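Protein adenylyltransferase VopS (Vibrio parahaemolyticus, PDB 3LET) transfers AMP from ATP to a specific threonine of host Rho GTPases RhoA, Rac and Cdc42, preventing their interaction with downstream effectors and so inhibiting actin assembly in infected cells. Local coordinates at residues H26-F31 against E60-L64; V98-G103 against M120-F124; R223-G227 against S237-G241. One frame throughout, in Å; residues are numbered along the deposited sequence.

Contact 1 of 3, residues H26-F31 against E60-L64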
loop_
_atom_site.group_PDB
_atom_site.type_symbol
_atom_site.label_atom_id
_atom_site.label_comp_id
_atom_site.label_asym_id
_atom_site.label_seq_id
_atom_site.Cartn_x
_atom_site.Cartn_y
_atom_site.Cartn_z
ATOM N N HIS A 26 8.552 -29.342 1.483
ATOM C CA HIS A 26 9.219 -29.170 2.784
ATOM C C HIS A 26 8.651 -30.116 3.855
ATOM O O HIS A 26 9.394 -30.811 4.549
ATOM C CB HIS A 26 9.080 -27.712 3.248
ATOM C CG HIS A 26 9.857 -27.385 4.484
ATOM N ND1 HIS A 26 10.263 -26.102 4.785
ATOM C CD2 HIS A 26 10.302 -28.165 5.498
ATOM C CE1 HIS A 26 10.923 -26.103 5.931
ATOM N NE2 HIS A 26 10.965 -27.345 6.383
ATOM N N GLY A 27 7.330 -30.128 4.003
ATOM C CA GLY A 27 6.670 -31.026 4.929
ATOM C C GLY A 27 6.932 -32.478 4.559
ATOM O O GLY A 27 7.251 -33.291 5.425
ATOM N N GLN A 28 6.797 -32.812 3.279
ATOM C CA GLN A 28 7.053 -34.178 2.825
ATOM C C GLN A 28 8.416 -34.630 3.307
ATOM O O GLN A 28 8.580 -35.770 3.752
ATOM C CB GLN A 28 7.023 -34.263 1.297
ATOM C CG GLN A 28 5.636 -34.256 0.665
ATOM C CD GLN A 28 5.738 -34.251 -0.843
ATOM O OE1 GLN A 28 6.811 -34.013 -1.393
ATOM N NE2 GLN A 28 4.641 -34.515 -1.517
ATOM N N MET A 29 9.397 -33.738 3.212
ATOM C CA MET A 29 10.764 -34.072 3.591
ATOM C C MET A 29 10.928 -34.164 5.110
ATOM O O MET A 29 11.533 -35.105 5.613
ATOM C CB MET A 29 11.744 -33.042 3.021
ATOM C CG MET A 29 11.852 -33.077 1.502
ATOM S SD MET A 29 13.027 -31.890 0.822
ATOM C CE MET A 29 14.578 -32.521 1.458
ATOM N N LEU A 30 10.380 -33.198 5.841
ATOM C CA LEU A 30 10.570 -33.133 7.295
ATOM C C LEU A 30 9.775 -34.217 8.002
ATOM O O LEU A 30 10.239 -34.800 8.979
ATOM C CB LEU A 30 10.155 -31.762 7.841
ATOM C CG LEU A 30 10.346 -31.545 9.353
ATOM C CD1 LEU A 30 11.812 -31.782 9.791
ATOM C CD2 LEU A 30 9.889 -30.155 9.752
ATOM N N PHE A 31 8.583 -34.491 7.498
ATOM C CA PHE A 31 7.680 -35.429 8.136
ATOM C C PHE A 31 7.823 -36.829 7.531
ATOM O O PHE A 31 7.168 -37.777 7.967
ATOM C CB PHE A 31 6.245 -34.930 8.008
ATOM C CG PHE A 31 5.991 -33.617 8.711
ATOM C CD1 PHE A 31 6.848 -33.166 9.716
ATOM C CD2 PHE A 31 4.871 -32.870 8.414
ATOM C CE1 PHE A 31 6.604 -31.962 10.389
ATOM C CE2 PHE A 31 4.616 -31.654 9.071
ATOM C CZ PHE A 31 5.481 -31.205 10.074
ATOM N N GLU A 60 12.505 -24.749 12.933
ATOM C CA GLU A 60 12.050 -25.142 11.614
ATOM C C GLU A 60 10.530 -25.297 11.555
ATOM O O GLU A 60 9.885 -24.905 10.575
ATOM C CB GLU A 60 12.713 -26.443 11.171
ATOM C CG GLU A 60 12.409 -26.760 9.729
ATOM C CD GLU A 60 13.100 -28.000 9.224
ATOM O OE1 GLU A 60 13.977 -28.550 9.935
ATOM O OE2 GLU A 60 12.757 -28.418 8.100
ATOM N N LEU A 61 9.937 -25.835 12.607
ATOM C CA LEU A 61 8.494 -26.023 12.590
ATOM C C LEU A 61 7.764 -24.687 12.521
ATOM O O LEU A 61 6.715 -24.586 11.903
ATOM C CB LEU A 61 8.047 -26.805 13.818
ATOM C CG LEU A 61 8.465 -28.281 13.751
ATOM C CD1 LEU A 61 8.227 -28.939 15.113
ATOM C CD2 LEU A 61 7.716 -29.082 12.665
ATOM N N SER A 62 8.317 -23.671 13.170
ATOM C CA SER A 62 7.734 -22.343 13.072
ATOM C C SER A 62 7.782 -21.834 11.620
ATOM O O SER A 62 6.818 -21.262 11.127
ATOM C CB SER A 62 8.473 -21.368 13.991
ATOM O OG SER A 62 7.896 -20.077 13.901
ATOM N N GLN A 63 8.911 -22.030 10.945
ATOM C CA GLN A 63 9.049 -21.622 9.538
ATOM C C GLN A 63 8.036 -22.349 8.661
ATOM O O GLN A 63 7.357 -21.739 7.826
ATOM C CB GLN A 63 10.452 -21.934 9.015
ATOM C CG GLN A 63 11.568 -21.105 9.669
ATOM C CD GLN A 63 12.964 -21.614 9.307
ATOM O OE1 GLN A 63 13.192 -22.818 9.223
ATOM N NE2 GLN A 63 13.894 -20.694 9.084
ATOM N N LEU A 64 7.962 -23.655 8.839
ATOM C CA LEU A 64 7.102 -24.491 8.023
ATOM C C LEU A 64 5.633 -24.164 8.271
ATOM O O LEU A 64 4.866 -24.085 7.324
ATOM C CB LEU A 64 7.371 -25.962 8.312
ATOM C CG LEU A 64 6.504 -26.959 7.538
ATOM C CD1 LEU A 64 6.640 -26.791 6.007
ATOM C CD2 LEU A 64 6.828 -28.409 7.954
#
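A His-carboxylate hydrogen bond is buried in an otherwise apolar helix pair: His26 NE2 donates to Glu60 OE2 at 2.7 Å, with an N-H...O angle of 151°. Both residues use chi1 t, which carries their long side chains across the gap between helices. The carboxylate approaches the imidazole edge near its plane, where the ring nitrogen points, and Glu60 OE2 also forms a salt bridge with Arg17, so its charge is well compensated. Over one face of the same ring lies Leu64, its CD1 3.9 Å from the His26 ring centroid, a CH-pi contact. The short helix 23-30 runs roughly antiparallel to helix 58-75, at 151° with local axes 11.4 Å apart, a packing of non-consecutive helices within the all-helical N-terminal region of VopS. At Gly27 the leucine packs against backbone, Leu64 CD1 lying 4.0 Å from Gly27 N. Branched leucines fill the remaining space, Leu30 CD2 meeting Leu61 CD2 at 3.8 Å and Leu64 CD2 at 4.0 Å. Phe31 closes this apolar layer, with CE1 3.8 Å from Leu61 CD2 and CZ 3.8 Å from Leu64 CD2. Leu61 and Phe31 also touch Leu49, assigned by similarity to the ATP site.

Contact 2 of 3, residues V98-G103 against M120-F124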
loop_
_atom_site.group_PDB
_atom_site.type_symbol
_atom_site.label_atom_id
_atom_site.label_comp_id
_atom_site.label_asym_id
_atom_site.label_seq_id
_atom_site.Cartn_x
_atom_site.Cartn_y
_atom_site.Cartn_z
ATOM N N VAL A 98 0.071 -11.152 8.317
ATOM C CA VAL A 98 -1.163 -11.539 8.992
ATOM C C VAL A 98 -0.954 -12.892 9.666
ATOM O O VAL A 98 -1.370 -13.099 10.808
ATOM C CB VAL A 98 -2.338 -11.545 7.985
ATOM C CG1 VAL A 98 -3.567 -12.309 8.513
ATOM C CG2 VAL A 98 -2.717 -10.064 7.655
ATOM N N VAL A 99 -0.285 -13.801 8.971
ATOM C CA VAL A 99 0.007 -15.137 9.553
ATOM C C VAL A 99 0.896 -15.005 10.781
ATOM O O VAL A 99 0.694 -15.675 11.805
ATOM C CB VAL A 99 0.710 -16.056 8.529
ATOM C CG1 VAL A 99 1.324 -17.320 9.239
ATOM C CG2 VAL A 99 -0.273 -16.478 7.486
ATOM N N LYS A 100 1.892 -14.135 10.701
ATOM C CA LYS A 100 2.747 -13.897 11.863
ATOM C C LYS A 100 1.933 -13.361 13.021
ATOM O O LYS A 100 2.195 -13.707 14.175
ATOM C CB LYS A 100 3.913 -12.937 11.520
ATOM C CG LYS A 100 5.004 -13.617 10.682
ATOM C CD LYS A 100 6.107 -12.649 10.261
ATOM C CE LYS A 100 7.224 -13.360 9.498
ATOM N NZ LYS A 100 8.088 -14.179 10.388
ATOM N N ASP A 101 0.948 -12.516 12.733
ATOM C CA ASP A 101 0.226 -11.819 13.803
ATOM C C ASP A 101 -0.921 -12.634 14.353
ATOM O O ASP A 101 -1.231 -12.531 15.533
ATOM C CB ASP A 101 -0.353 -10.485 13.307
ATOM C CG ASP A 101 0.718 -9.416 13.126
ATOM O OD1 ASP A 101 1.875 -9.680 13.522
ATOM O OD2 ASP A 101 0.402 -8.318 12.598
ATOM N N TYR A 102 -1.560 -13.426 13.493
ATOM C CA TYR A 102 -2.813 -14.096 13.849
ATOM C C TYR A 102 -2.738 -15.617 13.753
ATOM O O TYR A 102 -3.650 -16.304 14.189
ATOM C CB TYR A 102 -3.919 -13.658 12.898
ATOM C CG TYR A 102 -4.324 -12.216 13.056
ATOM C CD1 TYR A 102 -5.256 -11.840 14.014
ATOM C CD2 TYR A 102 -3.786 -11.230 12.229
ATOM C CE1 TYR A 102 -5.655 -10.517 14.152
ATOM C CE2 TYR A 102 -4.173 -9.886 12.365
ATOM C CZ TYR A 102 -5.111 -9.551 13.330
ATOM O OH TYR A 102 -5.501 -8.244 13.478
ATOM N N GLY A 103 -1.680 -16.123 13.133
ATOM C CA GLY A 103 -1.562 -17.542 12.813
ATOM C C GLY A 103 -1.357 -18.446 14.035
ATOM O O GLY A 103 -1.732 -19.613 14.016
ATOM N N MET A 120 -8.220 -15.652 10.035
ATOM C CA MET A 120 -7.433 -14.863 9.091
ATOM C C MET A 120 -8.219 -14.525 7.817
ATOM O O MET A 120 -7.988 -13.491 7.190
ATOM C CB MET A 120 -6.113 -15.552 8.783
ATOM C CG MET A 120 -5.171 -15.479 9.976
ATOM S SD MET A 120 -3.551 -16.148 9.651
ATOM C CE MET A 120 -3.944 -17.824 9.186
ATOM N N GLN A 121 -9.152 -15.378 7.415
ATOM C CA GLN A 121 -10.020 -14.995 6.295
ATOM C C GLN A 121 -10.891 -13.819 6.675
ATOM O O GLN A 121 -11.192 -12.973 5.823
ATOM C CB GLN A 121 -10.893 -16.164 5.829
ATOM C CG GLN A 121 -10.082 -17.210 5.078
ATOM C CD GLN A 121 -10.907 -18.409 4.668
ATOM O OE1 GLN A 121 -11.568 -18.410 3.620
ATOM N NE2 GLN A 121 -10.895 -19.432 5.505
ATOM N N ALA A 122 -11.323 -13.742 7.932
ATOM C CA ALA A 122 -12.078 -12.554 8.342
ATOM C C ALA A 122 -11.181 -11.306 8.327
ATOM O O ALA A 122 -11.624 -10.225 7.942
ATOM C CB ALA A 122 -12.729 -12.765 9.732
ATOM N N VAL A 123 -9.912 -11.445 8.721
ATOM C CA VAL A 123 -8.993 -10.309 8.679
ATOM C C VAL A 123 -8.837 -9.850 7.226
ATOM O O VAL A 123 -8.952 -8.676 6.945
ATOM C CB VAL A 123 -7.608 -10.656 9.279
ATOM C CG1 VAL A 123 -6.584 -9.546 8.977
ATOM C CG2 VAL A 123 -7.728 -10.902 10.795
ATOM N N PHE A 124 -8.615 -10.785 6.310
ATOM C CA PHE A 124 -8.475 -10.459 4.867
ATOM C C PHE A 124 -9.755 -9.813 4.336
ATOM O O PHE A 124 -9.701 -8.838 3.565
ATOM C CB PHE A 124 -8.232 -11.737 4.036
ATOM C CG PHE A 124 -6.783 -12.164 3.920
ATOM C CD1 PHE A 124 -5.797 -11.623 4.724
ATOM C CD2 PHE A 124 -6.424 -13.135 2.993
ATOM C CE1 PHE A 124 -4.491 -12.027 4.614
ATOM C CE2 PHE A 124 -5.109 -13.559 2.890
ATOM C CZ PHE A 124 -4.144 -13.002 3.712
#
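This is a buried, purely apolar helix-helix contact in the N-terminal region of VopS, where the C-terminal part of helix 88-102 crosses the long helix 113-139. The two belong to an all-helical bundle; their local axes come within 10.9 Å and their directions differ by 128°, obliquely antiparallel. No hydrogen bond joins the segments, so the fit depends on the shapes of the side chains. Met120 is central: its flexible, unbranched chain threads between the helices, with CG 3.8 Å from Val98 CG1 and 3.7 Å from Tyr102 CB. Farther along, Met120 SD lies 3.7 Å from Val99 CA and 4.0 Å from Gly103 N. Gly103 meets the sulfur through its backbone; a CB on it would run into Val99 O. On the same side chain's flank, Met69 and Met73 of helix 58-75 continue the apolar packing. One turn on from Met120, compact beta-branched Val123 meets Val98, CG1 to CG1 at 4.1 Å, while the large ring of Phe124 reaches back to place CE1 4.0 Å from Val98 CG1. Tyr102 suits the partly exposed border, offering a flat apolar face to Val123 and a polar hydroxyl at its tip. Val123 CG2 sits over one face of that ring, 3.9 Å from the Tyr102 ring centroid and just 9° off its normal, a CH-pi contact.

Contact 3 of 3, residues R223-G227 against S237-G241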
loop_
_atom_site.group_PDB
_atom_site.type_symbol
_atom_site.label_atom_id
_atom_site.label_comp_id
_atom_site.label_asym_id
_atom_site.label_seq_id
_atom_site.Cartn_x
_atom_site.Cartn_y
_atom_site.Cartn_z
ATOM N N ARG A 223 9.064 3.281 8.485
ATOM C CA ARG A 223 8.469 2.396 7.480
ATOM C C ARG A 223 7.734 1.199 8.089
ATOM O O ARG A 223 7.488 0.198 7.415
ATOM C CB ARG A 223 9.560 1.892 6.536
ATOM C CG ARG A 223 10.676 1.153 7.251
ATOM C CD ARG A 223 11.836 0.841 6.325
ATOM N NE ARG A 223 13.003 0.374 7.070
ATOM C CZ ARG A 223 14.180 0.087 6.523
ATOM N NH1 ARG A 223 14.357 0.217 5.215
ATOM N NH2 ARG A 223 15.183 -0.329 7.286
ATOM N N ASP A 224 7.368 1.321 9.360
ATOM C CA ASP A 224 6.787 0.225 10.126
ATOM C C ASP A 224 5.461 -0.317 9.559
ATOM O O ASP A 224 4.617 0.430 9.092
ATOM C CB ASP A 224 6.574 0.673 11.572
ATOM C CG ASP A 224 6.394 -0.493 12.520
ATOM O OD1 ASP A 224 6.611 -1.650 12.090
ATOM O OD2 ASP A 224 6.043 -0.257 13.697
ATOM N N TYR A 225 5.296 -1.631 9.619
ATOM C CA TYR A 225 4.065 -2.292 9.172
ATOM C C TYR A 225 2.845 -1.873 9.979
ATOM O O TYR A 225 2.869 -1.865 11.210
ATOM C CB TYR A 225 4.237 -3.801 9.307
ATOM C CG TYR A 225 2.983 -4.624 9.086
ATOM C CD1 TYR A 225 2.467 -4.795 7.814
ATOM C CD2 TYR A 225 2.343 -5.249 10.147
ATOM C CE1 TYR A 225 1.348 -5.564 7.605
ATOM C CE2 TYR A 225 1.216 -6.027 9.953
ATOM C CZ TYR A 225 0.723 -6.180 8.673
ATOM O OH TYR A 225 -0.379 -6.954 8.426
ATOM N N ARG A 226 1.775 -1.525 9.278
ATOM C CA ARG A 226 0.470 -1.362 9.907
ATOM C C ARG A 226 -0.465 -2.401 9.298
ATOM O O ARG A 226 -0.599 -2.449 8.086
ATOM C CB ARG A 226 -0.096 0.034 9.648
ATOM C CG ARG A 226 -1.434 0.253 10.347
ATOM C CD ARG A 226 -2.079 1.577 9.983
ATOM N NE ARG A 226 -2.409 1.670 8.563
ATOM C CZ ARG A 226 -1.707 2.381 7.691
ATOM N NH1 ARG A 226 -0.650 3.078 8.105
ATOM N NH2 ARG A 226 -2.064 2.430 6.418
ATOM N N GLY A 227 -1.074 -3.254 10.110
ATOM C CA GLY A 227 -1.921 -4.323 9.587
ATOM C C GLY A 227 -3.358 -3.870 9.333
ATOM O O GLY A 227 -3.707 -2.749 9.650
ATOM N N SER A 237 -4.253 -1.436 5.498
ATOM C CA SER A 237 -2.964 -1.821 6.054
ATOM C C SER A 237 -1.921 -1.026 5.283
ATOM O O SER A 237 -2.200 -0.487 4.207
ATOM C CB SER A 237 -2.702 -3.322 5.861
ATOM O OG SER A 237 -2.690 -3.670 4.478
ATOM N N SER A 238 -0.701 -0.969 5.800
ATOM C CA SER A 238 0.334 -0.247 5.099
ATOM C C SER A 238 0.587 -0.927 3.766
ATOM O O SER A 238 0.737 -0.266 2.726
ATOM C CB SER A 238 1.625 -0.175 5.926
ATOM O OG SER A 238 2.046 -1.450 6.374
ATOM N N ILE A 239 0.648 -2.254 3.778
ATOM C CA ILE A 239 0.922 -2.984 2.536
ATOM C C ILE A 239 -0.240 -2.852 1.538
ATOM O O ILE A 239 -0.046 -2.672 0.323
ATOM C CB ILE A 239 1.157 -4.459 2.867
ATOM C CG1 ILE A 239 2.444 -4.590 3.694
ATOM C CG2 ILE A 239 1.198 -5.320 1.580
ATOM C CD1 ILE A 239 2.656 -5.986 4.264
ATOM N N GLY A 240 -1.457 -2.980 2.055
ATOM C CA GLY A 240 -2.641 -2.860 1.229
ATOM C C GLY A 240 -2.728 -1.489 0.575
ATOM O O GLY A 240 -2.997 -1.375 -0.605
ATOM N N GLY A 241 -2.514 -0.430 1.338
ATOM C CA GLY A 241 -2.619 0.908 0.752
ATOM C C GLY A 241 -1.558 1.190 -0.323
ATOM O O GLY A 241 -1.836 1.762 -1.367
#
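Two hydrogen bonds pair Arg226 with Ser238: Arg226 N donates to Ser238 OG at 2.9 Å, and Ser238 N donates to Arg226 O at 2.7 Å. They fasten the loop preceding helix 238-255 to that helix's first turn, inside the Fic (Fido) domain that carries the adenylyltransferase activity. Ser237 is the N-cap, its OG accepting from Gly240 N at 2.8 Å; serine suits this position because its short hydroxyl can reach forward to the Gly240 amide, which has no earlier helical carbonyl to pair with. Ser237 OG is also hydrogen-bonded to Glu127 of helix 113-139, which ties the cap to the N-terminal region. Ser238 suits its place because its short hydroxyl can accept from the closely passing loop backbone. The Arg226 side chain curls over the helix start, so that one face of its guanidinium lies against Ser238 N, and its NH2 is hydrogen-bonded to Pro236 O. Its side chain is about 7 Å from that of Asn281, an ATP-site residue by similarity. Gly227 C lies 3.6 Å from Ser237 CB; a CB on Gly227 would point away and be crowded by Tyr225 OH. Farther out, Tyr225 turns its ring toward helix 88-102, where it touches Leu94 and makes a cation-pi interaction with Arg97. The same ring adds the apolar edge of the contact: Tyr225 CE1 lies 3.6 Å from Ile239 CD1.

How the contacts relate
Followed from the N terminus, the three contacts come in series; none nests in or crosses another. Contact 1 closes a loop of 28 residues, just over half helical, and joins helix 23-30 to helix 58-75. Contact 2 closes a shorter, mostly helical connection of 16 residues between helices 88-102 and 113-139, with centres about 20 Å from contact 1 and no touch between them. Contact 3 closes a nine-residue loop without helix or strand, at the entry to helix 238-255 in the Fic domain. Contacts 2 and 3 meet through Tyr225, whose CE2 lies 3.6 Å from Asp101 OD2, so the N-terminal helices and the Fic domain pack directly together there.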